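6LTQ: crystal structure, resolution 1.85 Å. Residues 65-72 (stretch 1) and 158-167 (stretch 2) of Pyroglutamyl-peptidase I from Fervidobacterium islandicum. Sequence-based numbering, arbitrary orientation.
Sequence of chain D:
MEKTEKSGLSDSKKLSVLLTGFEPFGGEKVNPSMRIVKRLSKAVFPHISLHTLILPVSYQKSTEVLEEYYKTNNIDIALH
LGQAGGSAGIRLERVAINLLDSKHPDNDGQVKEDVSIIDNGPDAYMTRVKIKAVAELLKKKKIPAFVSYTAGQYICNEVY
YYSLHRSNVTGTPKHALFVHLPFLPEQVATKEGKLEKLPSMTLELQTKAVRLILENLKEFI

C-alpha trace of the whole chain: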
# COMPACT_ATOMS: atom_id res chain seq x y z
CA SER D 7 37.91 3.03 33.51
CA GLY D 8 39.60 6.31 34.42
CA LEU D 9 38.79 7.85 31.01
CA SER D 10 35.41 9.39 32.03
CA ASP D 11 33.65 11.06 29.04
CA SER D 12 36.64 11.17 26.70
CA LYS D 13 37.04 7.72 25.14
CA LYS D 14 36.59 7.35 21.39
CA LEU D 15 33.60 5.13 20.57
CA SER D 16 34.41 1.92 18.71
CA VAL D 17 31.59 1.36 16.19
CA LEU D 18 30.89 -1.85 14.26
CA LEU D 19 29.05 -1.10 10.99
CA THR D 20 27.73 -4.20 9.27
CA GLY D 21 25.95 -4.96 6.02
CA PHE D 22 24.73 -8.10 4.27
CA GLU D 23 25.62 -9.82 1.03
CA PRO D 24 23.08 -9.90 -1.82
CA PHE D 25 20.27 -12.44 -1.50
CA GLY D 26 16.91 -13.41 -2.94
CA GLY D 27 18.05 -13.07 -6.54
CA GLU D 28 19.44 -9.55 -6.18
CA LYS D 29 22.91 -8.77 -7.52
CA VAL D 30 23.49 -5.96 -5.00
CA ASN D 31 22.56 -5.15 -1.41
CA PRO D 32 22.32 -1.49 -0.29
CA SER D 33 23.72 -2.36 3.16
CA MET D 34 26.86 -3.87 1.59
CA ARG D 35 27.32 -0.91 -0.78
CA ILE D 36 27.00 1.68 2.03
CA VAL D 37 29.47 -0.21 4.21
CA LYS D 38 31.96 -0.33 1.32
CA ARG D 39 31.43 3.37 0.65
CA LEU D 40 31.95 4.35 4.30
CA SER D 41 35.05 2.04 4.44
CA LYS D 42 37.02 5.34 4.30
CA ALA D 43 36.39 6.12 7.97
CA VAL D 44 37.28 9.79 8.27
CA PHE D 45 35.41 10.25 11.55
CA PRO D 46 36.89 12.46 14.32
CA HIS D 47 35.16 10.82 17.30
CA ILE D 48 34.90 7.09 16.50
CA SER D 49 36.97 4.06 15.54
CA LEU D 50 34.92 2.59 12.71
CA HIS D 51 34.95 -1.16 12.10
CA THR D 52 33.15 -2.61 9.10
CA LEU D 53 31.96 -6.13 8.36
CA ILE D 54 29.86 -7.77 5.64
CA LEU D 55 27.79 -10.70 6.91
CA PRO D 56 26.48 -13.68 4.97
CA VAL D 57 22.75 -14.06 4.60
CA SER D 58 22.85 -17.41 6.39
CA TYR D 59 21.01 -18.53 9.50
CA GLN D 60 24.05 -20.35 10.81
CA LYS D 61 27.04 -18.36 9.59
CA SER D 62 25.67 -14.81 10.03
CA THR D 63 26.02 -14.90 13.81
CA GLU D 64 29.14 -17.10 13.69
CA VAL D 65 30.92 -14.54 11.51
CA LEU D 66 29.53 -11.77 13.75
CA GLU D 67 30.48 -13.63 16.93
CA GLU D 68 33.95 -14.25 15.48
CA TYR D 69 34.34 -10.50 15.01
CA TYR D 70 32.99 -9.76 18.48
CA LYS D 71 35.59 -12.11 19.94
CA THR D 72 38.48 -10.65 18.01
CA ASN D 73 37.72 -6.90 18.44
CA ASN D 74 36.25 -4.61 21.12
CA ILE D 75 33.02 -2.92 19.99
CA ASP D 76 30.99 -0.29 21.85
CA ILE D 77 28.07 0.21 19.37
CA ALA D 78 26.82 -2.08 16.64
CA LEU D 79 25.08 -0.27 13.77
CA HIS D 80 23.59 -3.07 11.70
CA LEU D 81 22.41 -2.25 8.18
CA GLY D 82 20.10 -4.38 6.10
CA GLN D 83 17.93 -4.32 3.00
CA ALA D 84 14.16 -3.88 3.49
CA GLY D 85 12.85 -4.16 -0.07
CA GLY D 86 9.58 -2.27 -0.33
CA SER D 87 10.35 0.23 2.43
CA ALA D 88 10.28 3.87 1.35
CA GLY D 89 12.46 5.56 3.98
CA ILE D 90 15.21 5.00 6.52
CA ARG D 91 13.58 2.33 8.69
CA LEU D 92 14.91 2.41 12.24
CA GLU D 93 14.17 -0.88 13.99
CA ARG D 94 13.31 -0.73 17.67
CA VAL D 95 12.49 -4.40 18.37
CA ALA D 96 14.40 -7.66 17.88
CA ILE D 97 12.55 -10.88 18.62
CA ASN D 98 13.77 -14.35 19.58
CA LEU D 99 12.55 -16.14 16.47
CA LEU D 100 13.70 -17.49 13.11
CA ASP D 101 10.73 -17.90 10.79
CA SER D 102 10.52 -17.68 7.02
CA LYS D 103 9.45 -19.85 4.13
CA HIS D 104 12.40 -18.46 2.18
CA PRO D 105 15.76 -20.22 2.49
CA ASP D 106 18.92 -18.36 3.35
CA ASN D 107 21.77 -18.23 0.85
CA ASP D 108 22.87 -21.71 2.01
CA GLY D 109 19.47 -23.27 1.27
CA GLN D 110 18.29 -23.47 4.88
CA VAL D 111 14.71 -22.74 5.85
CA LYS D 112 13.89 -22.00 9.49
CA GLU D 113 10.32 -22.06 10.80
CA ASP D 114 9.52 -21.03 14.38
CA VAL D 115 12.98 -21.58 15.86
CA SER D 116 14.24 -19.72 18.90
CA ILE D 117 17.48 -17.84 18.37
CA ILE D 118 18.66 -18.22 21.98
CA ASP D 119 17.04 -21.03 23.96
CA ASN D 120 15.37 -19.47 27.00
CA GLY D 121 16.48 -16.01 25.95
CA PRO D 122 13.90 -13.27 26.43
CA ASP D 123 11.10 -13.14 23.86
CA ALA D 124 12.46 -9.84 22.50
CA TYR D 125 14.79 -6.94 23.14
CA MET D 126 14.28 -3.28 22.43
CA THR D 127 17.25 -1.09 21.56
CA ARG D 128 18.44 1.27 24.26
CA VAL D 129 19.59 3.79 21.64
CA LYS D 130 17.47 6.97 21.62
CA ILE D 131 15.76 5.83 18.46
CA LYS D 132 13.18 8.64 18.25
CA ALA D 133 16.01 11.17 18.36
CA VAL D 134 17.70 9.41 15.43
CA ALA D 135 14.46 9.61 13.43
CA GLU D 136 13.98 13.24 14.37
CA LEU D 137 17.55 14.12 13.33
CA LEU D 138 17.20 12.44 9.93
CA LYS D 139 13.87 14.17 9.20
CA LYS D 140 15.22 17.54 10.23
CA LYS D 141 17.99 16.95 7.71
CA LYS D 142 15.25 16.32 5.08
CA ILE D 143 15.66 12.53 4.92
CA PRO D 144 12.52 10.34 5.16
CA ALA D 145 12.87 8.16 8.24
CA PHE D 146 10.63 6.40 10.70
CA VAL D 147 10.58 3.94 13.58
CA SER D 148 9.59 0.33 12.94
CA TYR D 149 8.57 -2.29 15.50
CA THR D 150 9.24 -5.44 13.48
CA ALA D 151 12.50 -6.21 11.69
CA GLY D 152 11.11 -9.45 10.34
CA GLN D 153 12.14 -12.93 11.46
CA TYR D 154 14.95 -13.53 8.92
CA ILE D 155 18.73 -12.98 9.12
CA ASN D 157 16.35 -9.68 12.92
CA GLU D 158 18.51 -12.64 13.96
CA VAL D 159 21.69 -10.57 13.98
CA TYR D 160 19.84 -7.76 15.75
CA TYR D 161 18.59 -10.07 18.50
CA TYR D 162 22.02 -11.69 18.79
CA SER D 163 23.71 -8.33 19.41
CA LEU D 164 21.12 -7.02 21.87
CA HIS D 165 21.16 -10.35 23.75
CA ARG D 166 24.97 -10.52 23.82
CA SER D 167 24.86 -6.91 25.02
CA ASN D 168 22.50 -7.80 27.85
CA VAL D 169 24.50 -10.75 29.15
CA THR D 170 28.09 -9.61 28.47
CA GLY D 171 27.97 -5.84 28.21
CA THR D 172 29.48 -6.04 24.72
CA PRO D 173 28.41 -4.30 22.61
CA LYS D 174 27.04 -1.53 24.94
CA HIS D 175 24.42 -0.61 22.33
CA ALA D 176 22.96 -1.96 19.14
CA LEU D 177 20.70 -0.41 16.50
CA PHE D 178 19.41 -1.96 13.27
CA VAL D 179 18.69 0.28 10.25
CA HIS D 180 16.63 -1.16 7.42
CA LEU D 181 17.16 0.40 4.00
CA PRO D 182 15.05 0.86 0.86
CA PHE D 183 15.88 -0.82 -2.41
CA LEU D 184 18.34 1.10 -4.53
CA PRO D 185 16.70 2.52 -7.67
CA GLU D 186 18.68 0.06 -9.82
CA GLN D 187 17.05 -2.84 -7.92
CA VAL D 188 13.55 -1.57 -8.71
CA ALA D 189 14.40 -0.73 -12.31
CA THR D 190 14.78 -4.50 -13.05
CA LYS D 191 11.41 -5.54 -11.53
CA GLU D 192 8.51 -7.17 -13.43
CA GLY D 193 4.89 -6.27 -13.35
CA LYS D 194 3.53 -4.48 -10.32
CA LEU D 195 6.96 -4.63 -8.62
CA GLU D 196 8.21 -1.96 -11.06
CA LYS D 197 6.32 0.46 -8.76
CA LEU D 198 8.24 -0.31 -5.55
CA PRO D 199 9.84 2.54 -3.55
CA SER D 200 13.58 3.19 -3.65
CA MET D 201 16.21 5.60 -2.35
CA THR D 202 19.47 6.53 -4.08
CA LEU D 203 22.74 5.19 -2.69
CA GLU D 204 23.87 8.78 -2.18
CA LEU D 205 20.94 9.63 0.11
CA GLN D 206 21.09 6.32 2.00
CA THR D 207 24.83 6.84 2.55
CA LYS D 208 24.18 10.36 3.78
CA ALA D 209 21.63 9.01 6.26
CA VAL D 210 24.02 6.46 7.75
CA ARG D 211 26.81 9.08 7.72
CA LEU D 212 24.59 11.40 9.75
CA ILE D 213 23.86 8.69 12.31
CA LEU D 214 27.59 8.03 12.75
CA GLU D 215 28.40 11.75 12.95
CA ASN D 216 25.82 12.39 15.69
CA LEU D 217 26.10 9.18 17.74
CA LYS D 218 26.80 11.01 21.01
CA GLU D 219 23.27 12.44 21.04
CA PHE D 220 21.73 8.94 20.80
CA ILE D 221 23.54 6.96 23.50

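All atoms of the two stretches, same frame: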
# COMPACT_ATOMS: atom_id res chain seq x y z
N VAL D 65 30.02 -15.59 12.00
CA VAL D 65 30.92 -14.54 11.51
C VAL D 65 30.86 -13.33 12.44
O VAL D 65 31.90 -12.79 12.82
CB VAL D 65 30.58 -14.15 10.06
CG1 VAL D 65 31.42 -12.97 9.61
CG2 VAL D 65 30.74 -15.35 9.11
N LEU D 66 29.65 -12.92 12.84
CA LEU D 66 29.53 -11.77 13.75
C LEU D 66 30.15 -12.08 15.11
O LEU D 66 30.83 -11.23 15.70
CB LEU D 66 28.06 -11.37 13.93
CG LEU D 66 27.80 -10.18 14.88
CD1 LEU D 66 28.47 -8.89 14.41
CD2 LEU D 66 26.29 -9.93 15.10
N GLU D 67 29.88 -13.27 15.65
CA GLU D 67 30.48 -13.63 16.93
C GLU D 67 32.00 -13.66 16.82
O GLU D 67 32.71 -13.19 17.71
CB GLU D 67 29.95 -14.99 17.41
CG GLU D 67 30.55 -15.46 18.74
CD GLU D 67 30.37 -14.46 19.87
OE1 GLU D 67 29.42 -13.65 19.83
OE2 GLU D 67 31.18 -14.48 20.82
N GLU D 68 32.51 -14.18 15.69
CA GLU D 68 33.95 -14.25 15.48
C GLU D 68 34.56 -12.86 15.51
O GLU D 68 35.62 -12.65 16.10
CB GLU D 68 34.23 -14.94 14.14
CG GLU D 68 35.68 -14.99 13.67
CD GLU D 68 35.84 -15.55 12.24
OE1 GLU D 68 35.11 -15.10 11.31
OE2 GLU D 68 36.68 -16.45 12.04
N TYR D 69 33.85 -11.87 14.95
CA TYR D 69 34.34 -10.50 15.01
C TYR D 69 34.23 -9.95 16.42
O TYR D 69 35.13 -9.26 16.89
CB TYR D 69 33.61 -9.59 14.04
CG TYR D 69 34.40 -8.33 13.75
CD1 TYR D 69 34.38 -7.24 14.61
CD2 TYR D 69 35.22 -8.26 12.62
CE1 TYR D 69 35.14 -6.10 14.35
CE2 TYR D 69 35.98 -7.14 12.36
CZ TYR D 69 35.94 -6.05 13.22
OH TYR D 69 36.70 -4.93 12.93
N TYR D 70 33.11 -10.23 17.10
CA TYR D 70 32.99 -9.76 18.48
C TYR D 70 34.09 -10.36 19.35
O TYR D 70 34.58 -9.67 20.26
CB TYR D 70 31.61 -10.10 19.07
CG TYR D 70 30.49 -9.12 18.77
CD1 TYR D 70 30.67 -7.74 18.84
CD2 TYR D 70 29.23 -9.60 18.42
CE1 TYR D 70 29.62 -6.85 18.56
CE2 TYR D 70 28.18 -8.73 18.14
CZ TYR D 70 28.38 -7.36 18.21
OH TYR D 70 27.32 -6.53 17.92
N LYS D 71 34.46 -11.64 19.14
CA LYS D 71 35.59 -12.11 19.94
C LYS D 71 36.91 -11.46 19.57
O LYS D 71 37.73 -11.22 20.45
CB LYS D 71 35.77 -13.61 20.04
CG LYS D 71 36.25 -13.62 21.49
CD LYS D 71 36.17 -14.65 22.52
CE LYS D 71 36.36 -16.10 22.23
NZ LYS D 71 36.48 -16.54 23.71
N THR D 72 37.12 -11.08 18.33
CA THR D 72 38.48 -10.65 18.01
C THR D 72 38.68 -9.12 18.04
O THR D 72 39.80 -8.65 17.80
CB THR D 72 38.92 -11.30 16.69
OG1 THR D 72 38.00 -10.95 15.65
CG2 THR D 72 38.89 -12.83 16.89
N GLU D 158 17.70 -11.68 13.21
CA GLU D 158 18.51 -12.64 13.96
C GLU D 158 19.77 -11.97 14.49
O GLU D 158 20.08 -12.04 15.68
CB GLU D 158 18.87 -13.85 13.10
CG GLU D 158 19.93 -14.76 13.78
CD GLU D 158 20.46 -15.87 12.88
OE1 GLU D 158 20.26 -15.82 11.66
OE2 GLU D 158 21.08 -16.81 13.41
N VAL D 159 20.49 -11.29 13.59
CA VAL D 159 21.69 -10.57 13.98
C VAL D 159 21.36 -9.49 15.00
O VAL D 159 22.10 -9.28 15.97
CB VAL D 159 22.36 -9.98 12.71
CG1 VAL D 159 23.25 -8.82 13.06
CG2 VAL D 159 23.10 -11.07 11.96
N TYR D 160 20.24 -8.78 14.80
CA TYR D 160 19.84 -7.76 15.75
C TYR D 160 19.62 -8.36 17.13
O TYR D 160 20.10 -7.82 18.13
CB TYR D 160 18.57 -7.04 15.26
CG TYR D 160 18.28 -5.70 15.88
CD1 TYR D 160 19.24 -5.01 16.59
CD2 TYR D 160 17.02 -5.10 15.71
CE1 TYR D 160 18.98 -3.76 17.14
CE2 TYR D 160 16.74 -3.86 16.26
CZ TYR D 160 17.71 -3.19 16.97
OH TYR D 160 17.42 -1.95 17.49
N TYR D 161 18.85 -9.44 17.20
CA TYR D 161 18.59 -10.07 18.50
C TYR D 161 19.89 -10.57 19.11
O TYR D 161 20.14 -10.38 20.31
CB TYR D 161 17.58 -11.20 18.35
CG TYR D 161 17.23 -11.86 19.68
CD1 TYR D 161 17.99 -12.93 20.17
CD2 TYR D 161 16.16 -11.41 20.44
CE1 TYR D 161 17.69 -13.52 21.38
CE2 TYR D 161 15.84 -12.01 21.66
CZ TYR D 161 16.61 -13.07 22.12
OH TYR D 161 16.30 -13.67 23.35
N TYR D 162 20.74 -11.19 18.29
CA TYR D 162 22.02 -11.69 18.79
C TYR D 162 22.81 -10.59 19.48
O TYR D 162 23.30 -10.76 20.60
CB TYR D 162 22.82 -12.33 17.65
CG TYR D 162 24.06 -13.04 18.16
CD1 TYR D 162 25.25 -12.35 18.36
CD2 TYR D 162 24.02 -14.39 18.50
CE1 TYR D 162 26.38 -12.99 18.85
CE2 TYR D 162 25.14 -15.04 18.98
CZ TYR D 162 26.31 -14.34 19.16
OH TYR D 162 27.41 -15.00 19.65
N SER D 163 22.92 -9.41 18.83
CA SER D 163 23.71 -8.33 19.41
C SER D 163 23.07 -7.76 20.66
O SER D 163 23.77 -7.47 21.64
CB SER D 163 23.95 -7.21 18.38
OG SER D 163 24.84 -7.63 17.35
N LEU D 164 21.74 -7.57 20.66
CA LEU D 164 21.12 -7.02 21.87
C LEU D 164 21.16 -8.04 23.01
O LEU D 164 21.31 -7.64 24.17
CB LEU D 164 19.68 -6.57 21.57
CG LEU D 164 19.54 -5.24 20.78
CD1 LEU D 164 18.06 -5.01 20.33
CD2 LEU D 164 19.99 -4.06 21.58
N HIS D 165 21.04 -9.33 22.71
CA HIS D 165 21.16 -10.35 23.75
C HIS D 165 22.59 -10.44 24.29
O HIS D 165 22.80 -10.45 25.51
CB HIS D 165 20.72 -11.71 23.23
CG HIS D 165 20.83 -12.80 24.25
ND1 HIS D 165 20.21 -12.73 25.48
CD2 HIS D 165 21.50 -13.97 24.24
CE1 HIS D 165 20.48 -13.82 26.17
NE2 HIS D 165 21.27 -14.59 25.44
N ARG D 166 23.58 -10.52 23.39
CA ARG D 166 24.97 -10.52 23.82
C ARG D 166 25.28 -9.27 24.64
O ARG D 166 26.03 -9.34 25.62
CB ARG D 166 25.90 -10.60 22.61
CG ARG D 166 27.35 -10.96 22.96
CD ARG D 166 28.27 -10.76 21.76
NE ARG D 166 29.52 -11.53 21.84
CZ ARG D 166 30.57 -11.17 22.57
NH1 ARG D 166 31.66 -11.93 22.57
NH2 ARG D 166 30.55 -10.05 23.29
N SER D 167 24.70 -8.14 24.25
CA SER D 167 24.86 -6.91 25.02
C SER D 167 24.27 -7.04 26.41
O SER D 167 24.85 -6.55 27.39
CB SER D 167 24.19 -5.74 24.29
OG SER D 167 24.21 -4.57 25.10

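How do the two helices meet? They run in broadly the same direction, their axes inclined by 32° and no closer than 11.4 Å. Side chains must therefore span the gap, and together they bury 374 Å².

What do the charged groups contribute? E67 leaves its helix sideways, but with chi1 t and chi2 p its end comes nearer the partner. R166, extended with chi1 to chi3 all t, meets it in a two-pronged salt bridge: NE lies 2.9 Å from E67 OE1, and NH1 lies 3.1 Å from E67 OE2. Y162 OH also donates to E67 OE1, in a very short hydrogen bond of 2.4 Å, so one carboxylate gathers two side chains spaced a helical turn apart.

Where is the second polar link? Y70 OH and S163 OG lie 2.8 Å apart in a hydrogen bond. The long tyrosine reaches across, while the short serine side chain holds its own hydroxyl close to its helix.

What packs around these bonds? Buried L66 points toward the partner, placing CD2 3.8 Å from V159 CG1 and 4.2 Å from Y162 CD1. Y70 adds apolar surface, its CD2 3.7 Å from R166 CD, and its CB lies over one face of the R166 guanidinium. Arginine thus serves twice, bonding E67 at the guanidinium edge while that group's face and CD pack against Y70.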